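Local coordinates for protein esterase YbfF (Escherichia coli, PDB 3BF7) that probably hydrolyses ester, and perhaps thioester, bonds as a member of the alpha/beta-hydrolase fold family that carries a helical cap, at residues M62-P65 with A66-Q69; V158-F161 with L162-S165; W179-Y182 with P183-V186. The protein carries 1 engineered substitution. All coordinates share one frame; numbering follows the deposited sequence.

Contact 1 (M62-P65 with A66-Q69); sequences MNYP and AMAQ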
ATOM      1  N   MET A  62     -10.268  -8.594  -8.025  1.00 11.17           N
ATOM      2  CA  MET A  62      -9.220  -7.713  -7.545  1.00 13.02           C
ATOM      3  C   MET A  62      -9.100  -6.487  -8.454  1.00 13.81           C
ATOM      4  O   MET A  62      -8.359  -6.505  -9.435  1.00 17.84           O
ATOM      5  CB  MET A  62      -7.896  -8.483  -7.505  1.00 15.68           C
ATOM      6  CG  MET A  62      -6.836  -7.861  -6.626  1.00 15.65           C
ATOM      7  SD  MET A  62      -7.266  -7.919  -4.879  1.00  9.65           S
ATOM      8  CE  MET A  62      -5.725  -7.313  -4.173  1.00 12.35           C
ATOM      9  N   ASN A  63      -9.859  -5.440  -8.142  1.00 12.15           N
ATOM     10  CA  ASN A  63      -9.812  -4.191  -8.896  1.00 11.00           C
ATOM     11  C   ASN A  63      -9.892  -3.054  -7.886  1.00  9.59           C
ATOM     12  O   ASN A  63     -10.236  -3.273  -6.722  1.00  8.97           O
ATOM     13  CB  ASN A  63     -10.939  -4.110  -9.942  1.00 12.35           C
ATOM     14  CG  ASN A  63     -12.325  -4.166  -9.336  1.00 12.69           C
ATOM     15  OD1 ASN A  63     -12.739  -3.268  -8.604  1.00 14.94           O
ATOM     16  ND2 ASN A  63     -13.059  -5.224  -9.653  1.00 12.57           N
ATOM     17  N   TYR A  64      -9.574  -1.840  -8.312  1.00 10.44           N
ATOM     18  CA  TYR A  64      -9.562  -0.743  -7.367  1.00  8.32           C
ATOM     19  C   TYR A  64     -10.901  -0.281  -6.806  1.00  9.25           C
ATOM     20  O   TYR A  64     -10.970   0.108  -5.642  1.00  8.40           O
ATOM     21  CB  TYR A  64      -8.697   0.386  -7.933  1.00  8.60           C
ATOM     22  CG  TYR A  64      -7.246  -0.057  -7.917  1.00  7.54           C
ATOM     23  CD1 TYR A  64      -6.607  -0.334  -6.706  1.00  7.72           C
ATOM     24  CD2 TYR A  64      -6.551  -0.318  -9.099  1.00  7.91           C
ATOM     25  CE1 TYR A  64      -5.327  -0.865  -6.667  1.00  8.08           C
ATOM     26  CE2 TYR A  64      -5.263  -0.853  -9.071  1.00  8.15           C
ATOM     27  CZ  TYR A  64      -4.660  -1.125  -7.849  1.00  8.15           C
ATOM     28  OH  TYR A  64      -3.395  -1.663  -7.795  1.00  8.75           O
ATOM     29  N   PRO A  65     -11.979  -0.310  -7.606  1.00 10.07           N
ATOM     30  CA  PRO A  65     -13.238   0.124  -6.990  1.00 10.21           C
ATOM     31  C   PRO A  65     -13.578  -0.837  -5.841  1.00  9.74           C
ATOM     32  O   PRO A  65     -14.086  -0.428  -4.801  1.00  9.67           O
ATOM     33  CB  PRO A  65     -14.231   0.032  -8.144  1.00 11.66           C
ATOM     34  CG  PRO A  65     -13.388   0.445  -9.312  1.00 12.65           C
ATOM     35  CD  PRO A  65     -12.097  -0.330  -9.077  1.00 11.56           C
ATOM     36  N   ALA A  66     -13.276  -2.118  -6.039  1.00  9.92           N
ATOM     37  CA  ALA A  66     -13.541  -3.138  -5.028  1.00 10.32           C
ATOM     38  C   ALA A  66     -12.702  -2.895  -3.775  1.00  8.39           C
ATOM     39  O   ALA A  66     -13.206  -2.979  -2.653  1.00  8.72           O
ATOM     40  CB  ALA A  66     -13.253  -4.526  -5.592  1.00 12.44           C
ATOM     41  N   MET A  67     -11.420  -2.593  -3.966  1.00  8.25           N
ATOM     42  CA  MET A  67     -10.534  -2.331  -2.839  1.00  7.51           C
ATOM     43  C   MET A  67     -10.950  -1.048  -2.122  1.00  7.04           C
ATOM     44  O   MET A  67     -10.830  -0.947  -0.904  1.00  7.89           O
ATOM     45  CB  MET A  67      -9.080  -2.252  -3.313  1.00  7.37           C
ATOM     46  CG  MET A  67      -8.496  -3.617  -3.665  1.00  8.63           C
ATOM     47  SD  MET A  67      -6.741  -3.593  -4.100  1.00  8.94           S
ATOM     48  CE  MET A  67      -6.824  -3.875  -5.862  1.00  8.72           C
ATOM     49  N   ALA A  68     -11.449  -0.073  -2.877  1.00  7.27           N
ATOM     50  CA  ALA A  68     -11.900   1.182  -2.283  1.00  8.19           C
ATOM     51  C   ALA A  68     -13.139   0.907  -1.430  1.00  8.28           C
ATOM     52  O   ALA A  68     -13.263   1.413  -0.316  1.00  9.06           O
ATOM     53  CB  ALA A  68     -12.221   2.197  -3.375  1.00  9.35           C
ATOM     54  N   GLN A  69     -14.055   0.101  -1.958  1.00  8.72           N
ATOM     55  CA  GLN A  69     -15.267  -0.243  -1.222  1.00  9.67           C
ATOM     56  C   GLN A  69     -14.908  -0.974   0.069  1.00  8.56           C
ATOM     57  O   GLN A  69     -15.557  -0.780   1.098  1.00  9.13           O
ATOM     58  CB  GLN A  69     -16.179  -1.133  -2.068  1.00 11.86           C
ATOM     59  CG  GLN A  69     -17.448  -1.563  -1.344  1.00 17.42           C
ATOM     60  CD  GLN A  69     -18.388  -0.405  -1.086  1.00 20.17           C
ATOM     61  OE1 GLN A  69     -18.814   0.280  -2.017  1.00 23.04           O
ATOM     62  NE2 GLN A  69     -18.722  -0.181   0.181  1.00 22.66           N
TER
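Helix 64-78 of the alpha/beta-hydrolase fold opens with an N-cap, in which the side chain of Asn-63 takes the amide of Ala-66. The bond from Ala-66 N to Asn-63 OD1 is 2.9 Å long, and the donor sits 27° out of the plane of the side-chain carbonyl. With chi1 at 61°, CG of Asn-63 is held between its own backbone N and carbonyl carbon, which turns OD1 back over the first turn; there it also lies 3.3 Å from Ala-66 CB. The backbone of the same residue starts the regular ladder, Met-67 N reaching Asn-63 O at 3.1 Å. An alanine at the cap would remove OD1 and would probably leave Ala-66 N without its acceptor, so that the first turn could fray. Beside the cap, Met-67 runs alongside Tyr-64 in a Met-aromatic contact: Met-67 SD lies 4.9 Å from the centre of the Tyr-64 ring, oblique to it, and Met-67 CE is 3.5 Å from Tyr-64 CE1. Met-62 crosses Met-67 at about a right angle, Met-62 CE lying 3.9 Å from Met-67 SD. The chemistry thus divides between a polar cap satisfying a helix-end amide and two buried thioethers, of which Met-67 packs on the Tyr-64 ring.

Contact 2 (V158-F161 with L162-S165); sequences VIQF and LLKS
Phe-161 O is gripped by two donors, the amide of Lys-164 and a water, at the C-terminal end of helix 156-163, which packs with helices 125-136 and 142-149 in what is probably the helical cap of this alpha/beta hydrolase. The water gives a hydrogen to Phe-161 O at 2.8 Å and takes one from Ser-165 OG, bridging the carbonyl to the side chain four residues on. Lys-164 N lies 3.2 Å from Phe-161 O, well above the carbonyl plane, and is joined to Gln-160 O by no more than a weak bond. This shift from i-4 toward i-3 partners is the familiar tightening of a helix end. Just before this the pattern is regular, with Leu-162 N bonded to Val-158 O at 3.0 Å, and Leu-163 N to Ile-159 O.

Two apolar pairs, each four residues apart, follow these bonds, and in both the side chains run alongside one another. Val-158 CG1 rests 4.0 Å from Leu-162 CD1; with chi1 at 175° that methyl stands beside its own carbonyl carbon, on the side from which the leucine approaches. In the second pair Ile-159 CG2 meets Leu-163 CD1 at 3.8 Å. Leu-162 and Leu-163 both pack on Met-149 of helix 142-149, while Val-158 and Leu-162 share Ile-127 of helix 125-136, so the pairs join this helix to two neighbouring ones. The Phe-161 ring meets that of Trp-235 with the planes at about 50°, close to the residues of a probable Ser-His-Asp triad without touching them. The other branch of Leu-162 reaches this ring: CD2 lies 4.1 Å from both CD2 and CE2 of Phe-161.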
ATOM      1  N   VAL A 158      13.731  -7.423  -0.957  1.00  9.80           N
ATOM      2  CA  VAL A 158      12.471  -7.880  -1.526  1.00 10.14           C
ATOM      3  C   VAL A 158      12.151  -9.273  -0.996  1.00  8.94           C
ATOM      4  O   VAL A 158      11.010  -9.567  -0.633  1.00  8.89           O
ATOM      5  CB  VAL A 158      12.540  -7.917  -3.068  1.00 10.84           C
ATOM      6  CG1 VAL A 158      11.257  -8.503  -3.635  1.00 12.85           C
ATOM      7  CG2 VAL A 158      12.754  -6.509  -3.610  1.00 12.93           C
ATOM      8  N   ILE A 159      13.162 -10.131  -0.943  1.00  9.00           N
ATOM      9  CA  ILE A 159      12.973 -11.483  -0.443  1.00  9.87           C
ATOM     10  C   ILE A 159      12.455 -11.466   0.994  1.00  9.28           C
ATOM     11  O   ILE A 159      11.489 -12.155   1.319  1.00  9.32           O
ATOM     12  CB  ILE A 159      14.292 -12.287  -0.508  1.00  9.88           C
ATOM     13  CG1 ILE A 159      14.670 -12.530  -1.972  1.00 11.04           C
ATOM     14  CG2 ILE A 159      14.143 -13.606   0.236  1.00 10.34           C
ATOM     15  CD1 ILE A 159      16.022 -13.196  -2.162  1.00 12.55           C
ATOM     16  N   GLN A 160      13.087 -10.671   1.853  1.00  9.71           N
ATOM     17  CA  GLN A 160      12.663 -10.602   3.248  1.00  9.67           C
ATOM     18  C   GLN A 160      11.263 -10.017   3.392  1.00  9.27           C
ATOM     19  O   GLN A 160      10.499 -10.438   4.259  1.00  9.39           O
ATOM     20  CB  GLN A 160      13.676  -9.799   4.069  1.00 11.76           C
ATOM     21  CG  GLN A 160      15.047 -10.464   4.134  1.00 13.60           C
ATOM     22  CD  GLN A 160      15.001 -11.850   4.759  1.00 14.47           C
ATOM     23  OE1 GLN A 160      15.785 -12.731   4.402  1.00 17.34           O
ATOM     24  NE2 GLN A 160      14.091 -12.045   5.705  1.00 15.33           N
ATOM     25  N   PHE A 161      10.926  -9.052   2.543  1.00  9.11           N
ATOM     26  CA  PHE A 161       9.602  -8.439   2.564  1.00  8.28           C
ATOM     27  C   PHE A 161       8.558  -9.512   2.254  1.00  7.64           C
ATOM     28  O   PHE A 161       7.568  -9.656   2.970  1.00  7.33           O
ATOM     29  CB  PHE A 161       9.540  -7.316   1.524  1.00  9.19           C
ATOM     30  CG  PHE A 161       8.149  -6.974   1.074  1.00  8.87           C
ATOM     31  CD1 PHE A 161       7.228  -6.404   1.950  1.00  8.56           C
ATOM     32  CD2 PHE A 161       7.756  -7.232  -0.235  1.00  8.54           C
ATOM     33  CE1 PHE A 161       5.936  -6.100   1.522  1.00  9.01           C
ATOM     34  CE2 PHE A 161       6.469  -6.930  -0.671  1.00  9.11           C
ATOM     35  CZ  PHE A 161       5.557  -6.363   0.211  1.00  8.53           C
ATOM     36  N   LEU A 162       8.790 -10.271   1.190  1.00  7.86           N
ATOM     37  CA  LEU A 162       7.866 -11.327   0.802  1.00  7.66           C
ATOM     38  C   LEU A 162       7.728 -12.382   1.894  1.00  8.26           C
ATOM     39  O   LEU A 162       6.625 -12.852   2.175  1.00  8.52           O
ATOM     40  CB  LEU A 162       8.340 -11.989  -0.496  1.00  8.17           C
ATOM     41  CG  LEU A 162       8.336 -11.088  -1.735  1.00  7.33           C
ATOM     42  CD1 LEU A 162       9.031 -11.796  -2.885  1.00  9.86           C
ATOM     43  CD2 LEU A 162       6.905 -10.722  -2.107  1.00  8.69           C
ATOM     44  N   LEU A 163       8.847 -12.742   2.514  1.00  8.58           N
ATOM     45  CA  LEU A 163       8.840 -13.759   3.557  1.00  9.65           C
ATOM     46  C   LEU A 163       8.033 -13.387   4.796  1.00  8.82           C
ATOM     47  O   LEU A 163       7.689 -14.259   5.596  1.00  9.35           O
ATOM     48  CB  LEU A 163      10.276 -14.128   3.937  1.00 10.02           C
ATOM     49  CG  LEU A 163      11.011 -14.928   2.855  1.00 11.89           C
ATOM     50  CD1 LEU A 163      12.463 -15.135   3.261  1.00 12.92           C
ATOM     51  CD2 LEU A 163      10.318 -16.270   2.650  1.00 12.72           C
ATOM     52  N   LYS A 164       7.723 -12.105   4.964  1.00  9.48           N
ATOM     53  CA  LYS A 164       6.912 -11.690   6.101  1.00  9.43           C
ATOM     54  C   LYS A 164       5.554 -12.375   5.966  1.00  9.47           C
ATOM     55  O   LYS A 164       4.844 -12.568   6.954  1.00 11.22           O
ATOM     56  CB  LYS A 164       6.723 -10.172   6.108  1.00 11.11           C
ATOM     57  CG  LYS A 164       7.987  -9.375   6.384  1.00 13.73           C
ATOM     58  CD  LYS A 164       8.496  -9.606   7.795  1.00 17.52           C
ATOM     59  CE  LYS A 164       9.670  -8.693   8.110  1.00 19.21           C
ATOM     60  NZ  LYS A 164      10.087  -8.810   9.534  1.00 23.88           N
ATOM     61  N   SER A 165       5.203 -12.745   4.735  1.00  8.90           N
ATOM     62  CA  SER A 165       3.935 -13.406   4.459  1.00  9.66           C
ATOM     63  C   SER A 165       4.054 -14.924   4.338  1.00  9.74           C
ATOM     64  O   SER A 165       3.112 -15.590   3.913  1.00  9.96           O
ATOM     65  CB  SER A 165       3.310 -12.833   3.184  1.00  9.06           C
ATOM     66  OG  SER A 165       2.827 -11.520   3.402  1.00  8.74           O
TER
HETATM   67  O   HOH W   1       4.742  -9.629   2.830  1.00  8.19           O

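Contact 3 (W179-Y182 with P183-V186); sequences WDQY and PHIV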
ATOM      1  N   TRP A 179      -2.199 -13.477  -9.431  1.00  8.58           N
ATOM      2  CA  TRP A 179      -1.680 -13.737 -10.769  1.00  8.35           C
ATOM      3  C   TRP A 179      -2.770 -13.462 -11.799  1.00  8.64           C
ATOM      4  O   TRP A 179      -2.570 -12.712 -12.754  1.00  8.52           O
ATOM      5  CB  TRP A 179      -1.217 -15.192 -10.897  1.00  9.95           C
ATOM      6  CG  TRP A 179      -0.817 -15.567 -12.298  1.00 10.17           C
ATOM      7  CD1 TRP A 179      -1.610 -16.131 -13.260  1.00 12.18           C
ATOM      8  CD2 TRP A 179       0.466 -15.373 -12.900  1.00 11.14           C
ATOM      9  NE1 TRP A 179      -0.898 -16.299 -14.423  1.00 13.34           N
ATOM     10  CE2 TRP A 179       0.380 -15.842 -14.230  1.00 11.97           C
ATOM     11  CE3 TRP A 179       1.680 -14.845 -12.446  1.00 10.10           C
ATOM     12  CZ2 TRP A 179       1.465 -15.801 -15.110  1.00 12.48           C
ATOM     13  CZ3 TRP A 179       2.758 -14.805 -13.321  1.00 11.16           C
ATOM     14  CH2 TRP A 179       2.642 -15.280 -14.639  1.00 12.40           C
ATOM     15  N   ASP A 180      -3.934 -14.063 -11.592  1.00  9.25           N
ATOM     16  CA  ASP A 180      -5.047 -13.900 -12.513  1.00  9.41           C
ATOM     17  C   ASP A 180      -5.473 -12.445 -12.693  1.00  9.38           C
ATOM     18  O   ASP A 180      -5.781 -12.010 -13.803  1.00  9.78           O
ATOM     19  CB  ASP A 180      -6.243 -14.713 -12.024  1.00 10.15           C
ATOM     20  CG  ASP A 180      -7.422 -14.621 -12.961  1.00 11.70           C
ATOM     21  OD1 ASP A 180      -7.344 -15.193 -14.067  1.00 13.26           O
ATOM     22  OD2 ASP A 180      -8.418 -13.965 -12.599  1.00 11.83           O
ATOM     23  N   GLN A 181      -5.479 -11.693 -11.598  1.00  8.76           N
ATOM     24  CA  GLN A 181      -5.907 -10.301 -11.623  1.00  8.31           C
ATOM     25  C   GLN A 181      -4.769  -9.299 -11.774  1.00  7.79           C
ATOM     26  O   GLN A 181      -4.994  -8.092 -11.722  1.00  7.60           O
ATOM     27  CB  GLN A 181      -6.686 -10.001 -10.340  1.00  8.40           C
ATOM     28  CG  GLN A 181      -7.901 -10.892 -10.152  1.00  9.08           C
ATOM     29  CD  GLN A 181      -9.047 -10.485 -11.043  1.00 10.09           C
ATOM     30  OE1 GLN A 181      -9.719  -9.490 -10.780  1.00  9.62           O
ATOM     31  NE2 GLN A 181      -9.271 -11.241 -12.114  1.00 11.48           N
ATOM     32  N   TYR A 182      -3.556  -9.794 -11.987  1.00  7.54           N
ATOM     33  CA  TYR A 182      -2.394  -8.921 -12.102  1.00  7.23           C
ATOM     34  C   TYR A 182      -2.554  -7.704 -13.013  1.00  7.19           C
ATOM     35  O   TYR A 182      -2.178  -6.596 -12.633  1.00  7.18           O
ATOM     36  CB  TYR A 182      -1.169  -9.726 -12.536  1.00  7.25           C
ATOM     37  CG  TYR A 182       0.115  -8.935 -12.463  1.00  7.02           C
ATOM     38  CD1 TYR A 182       0.755  -8.710 -11.243  1.00  7.13           C
ATOM     39  CD2 TYR A 182       0.678  -8.389 -13.613  1.00  7.61           C
ATOM     40  CE1 TYR A 182       1.926  -7.959 -11.169  1.00  7.34           C
ATOM     41  CE2 TYR A 182       1.848  -7.635 -13.553  1.00  7.81           C
ATOM     42  CZ  TYR A 182       2.465  -7.423 -12.330  1.00  7.34           C
ATOM     43  OH  TYR A 182       3.618  -6.670 -12.284  1.00  7.42           O
ATOM     44  N   PRO A 183      -3.112  -7.881 -14.224  1.00  7.26           N
ATOM     45  CA  PRO A 183      -3.265  -6.716 -15.102  1.00  8.33           C
ATOM     46  C   PRO A 183      -4.071  -5.578 -14.480  1.00  8.52           C
ATOM     47  O   PRO A 183      -3.838  -4.408 -14.785  1.00  8.09           O
ATOM     48  CB  PRO A 183      -3.958  -7.295 -16.333  1.00 10.15           C
ATOM     49  CG  PRO A 183      -3.463  -8.710 -16.365  1.00 12.76           C
ATOM     50  CD  PRO A 183      -3.541  -9.114 -14.910  1.00  8.69           C
ATOM     51  N   HIS A 184      -5.023  -5.923 -13.619  1.00  7.68           N
ATOM     52  CA  HIS A 184      -5.858  -4.916 -12.978  1.00  8.11           C
ATOM     53  C   HIS A 184      -5.126  -4.246 -11.829  1.00  8.37           C
ATOM     54  O   HIS A 184      -5.428  -3.109 -11.470  1.00 10.76           O
ATOM     55  CB  HIS A 184      -7.152  -5.546 -12.461  1.00  8.87           C
ATOM     56  CG  HIS A 184      -7.879  -6.346 -13.492  1.00  9.33           C
ATOM     57  ND1 HIS A 184      -8.095  -5.888 -14.772  1.00 10.40           N
ATOM     58  CD2 HIS A 184      -8.430  -7.581 -13.434  1.00 10.88           C
ATOM     59  CE1 HIS A 184      -8.747  -6.806 -15.462  1.00 10.91           C
ATOM     60  NE2 HIS A 184      -8.963  -7.844 -14.673  1.00 12.03           N
ATOM     61  N   ILE A 185      -4.162  -4.951 -11.251  1.00  8.03           N
ATOM     62  CA  ILE A 185      -3.396  -4.410 -10.136  1.00  8.29           C
ATOM     63  C   ILE A 185      -2.349  -3.411 -10.640  1.00  8.16           C
ATOM     64  O   ILE A 185      -2.201  -2.323 -10.077  1.00  8.25           O
ATOM     65  CB  ILE A 185      -2.743  -5.560  -9.338  1.00  7.97           C
ATOM     66  CG1 ILE A 185      -3.846  -6.460  -8.760  1.00  9.25           C
ATOM     67  CG2 ILE A 185      -1.865  -5.005  -8.219  1.00  9.24           C
ATOM     68  CD1 ILE A 185      -3.345  -7.755  -8.155  1.00 10.18           C
ATOM     69  N   VAL A 186      -1.627  -3.764 -11.700  1.00  8.26           N
ATOM     70  CA  VAL A 186      -0.649  -2.839 -12.263  1.00  8.65           C
ATOM     71  C   VAL A 186      -1.408  -1.813 -13.101  1.00  6.88           C
ATOM     72  O   VAL A 186      -0.881  -0.750 -13.445  1.00  7.33           O
ATOM     73  CB  VAL A 186       0.383  -3.566 -13.158  1.00 11.17           C
ATOM     74  CG1 VAL A 186       1.170  -4.549 -12.327  1.00 14.99           C
ATOM     75  CG2 VAL A 186      -0.309  -4.274 -14.304  1.00 14.03           C
TER
HETATM   76  O   HOH W   2     -10.070 -10.291 -15.124  1.00 47.28           O
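Gln-181 and His-184 meet at the start of the short helix 182-186, where Gln-181 holds the N-cap position just after helix 175-180. Gln-181 OE1 comes to the edge of the imidazole, near its plane and 3.5 Å from His-184 CD2, with the amide and ring planes 62° apart. In the backbone, Gln-181 O accepts two amides: His-184 N at 2.9 Å from above the carbonyl plane, and Ile-185 N, more distant, in that plane. Tyr-182 O takes Val-186 N at 3.0 Å.

A second shell fixes these groups. The Tyr-182 hydroxyl is hydrogen-bonded to His-124 ND1 and to the backbone N of Arg-123, and Gln-181 OE1 to the backbone N of Met-62. These bonds tie the junction of the two helices to the chain at residues 62 and 122-124, and Ile-185 lies near, without touching, the probable Ser-His-Asp triad. The other end of the Gln-181 amide is held by Asp-180: NE2 donates to OD2 at 2.9 Å, approaching from above the carboxylate plane. A water lying in the plane of the imidazole is 2.7 Å from His-184 NE2 and receives a weak bond from Gln-181 NE2.

Along the chain the contacts come in series, contact 1 first, then contact 2, then contact 3. Contacts 1 and 3 are neighbours in space, their centres about 12 Å apart: Tyr-64 OH is probably hydrogen-bonded to Ile-185 O at 2.7 Å, tying the first turn of helix 64-78 to helix 182-186. Contact 2, on helix 156-163, stands apart, its centre about 24 Å from that of contact 1 and about 20 Å from that of contact 3, touching neither. Tyr-64, Phe-161 and Ile-185 nevertheless each approach the probable catalytic residues, consistent with a substrate-binding crevice formed by the arrangement of a helical cap and a hydrolase core.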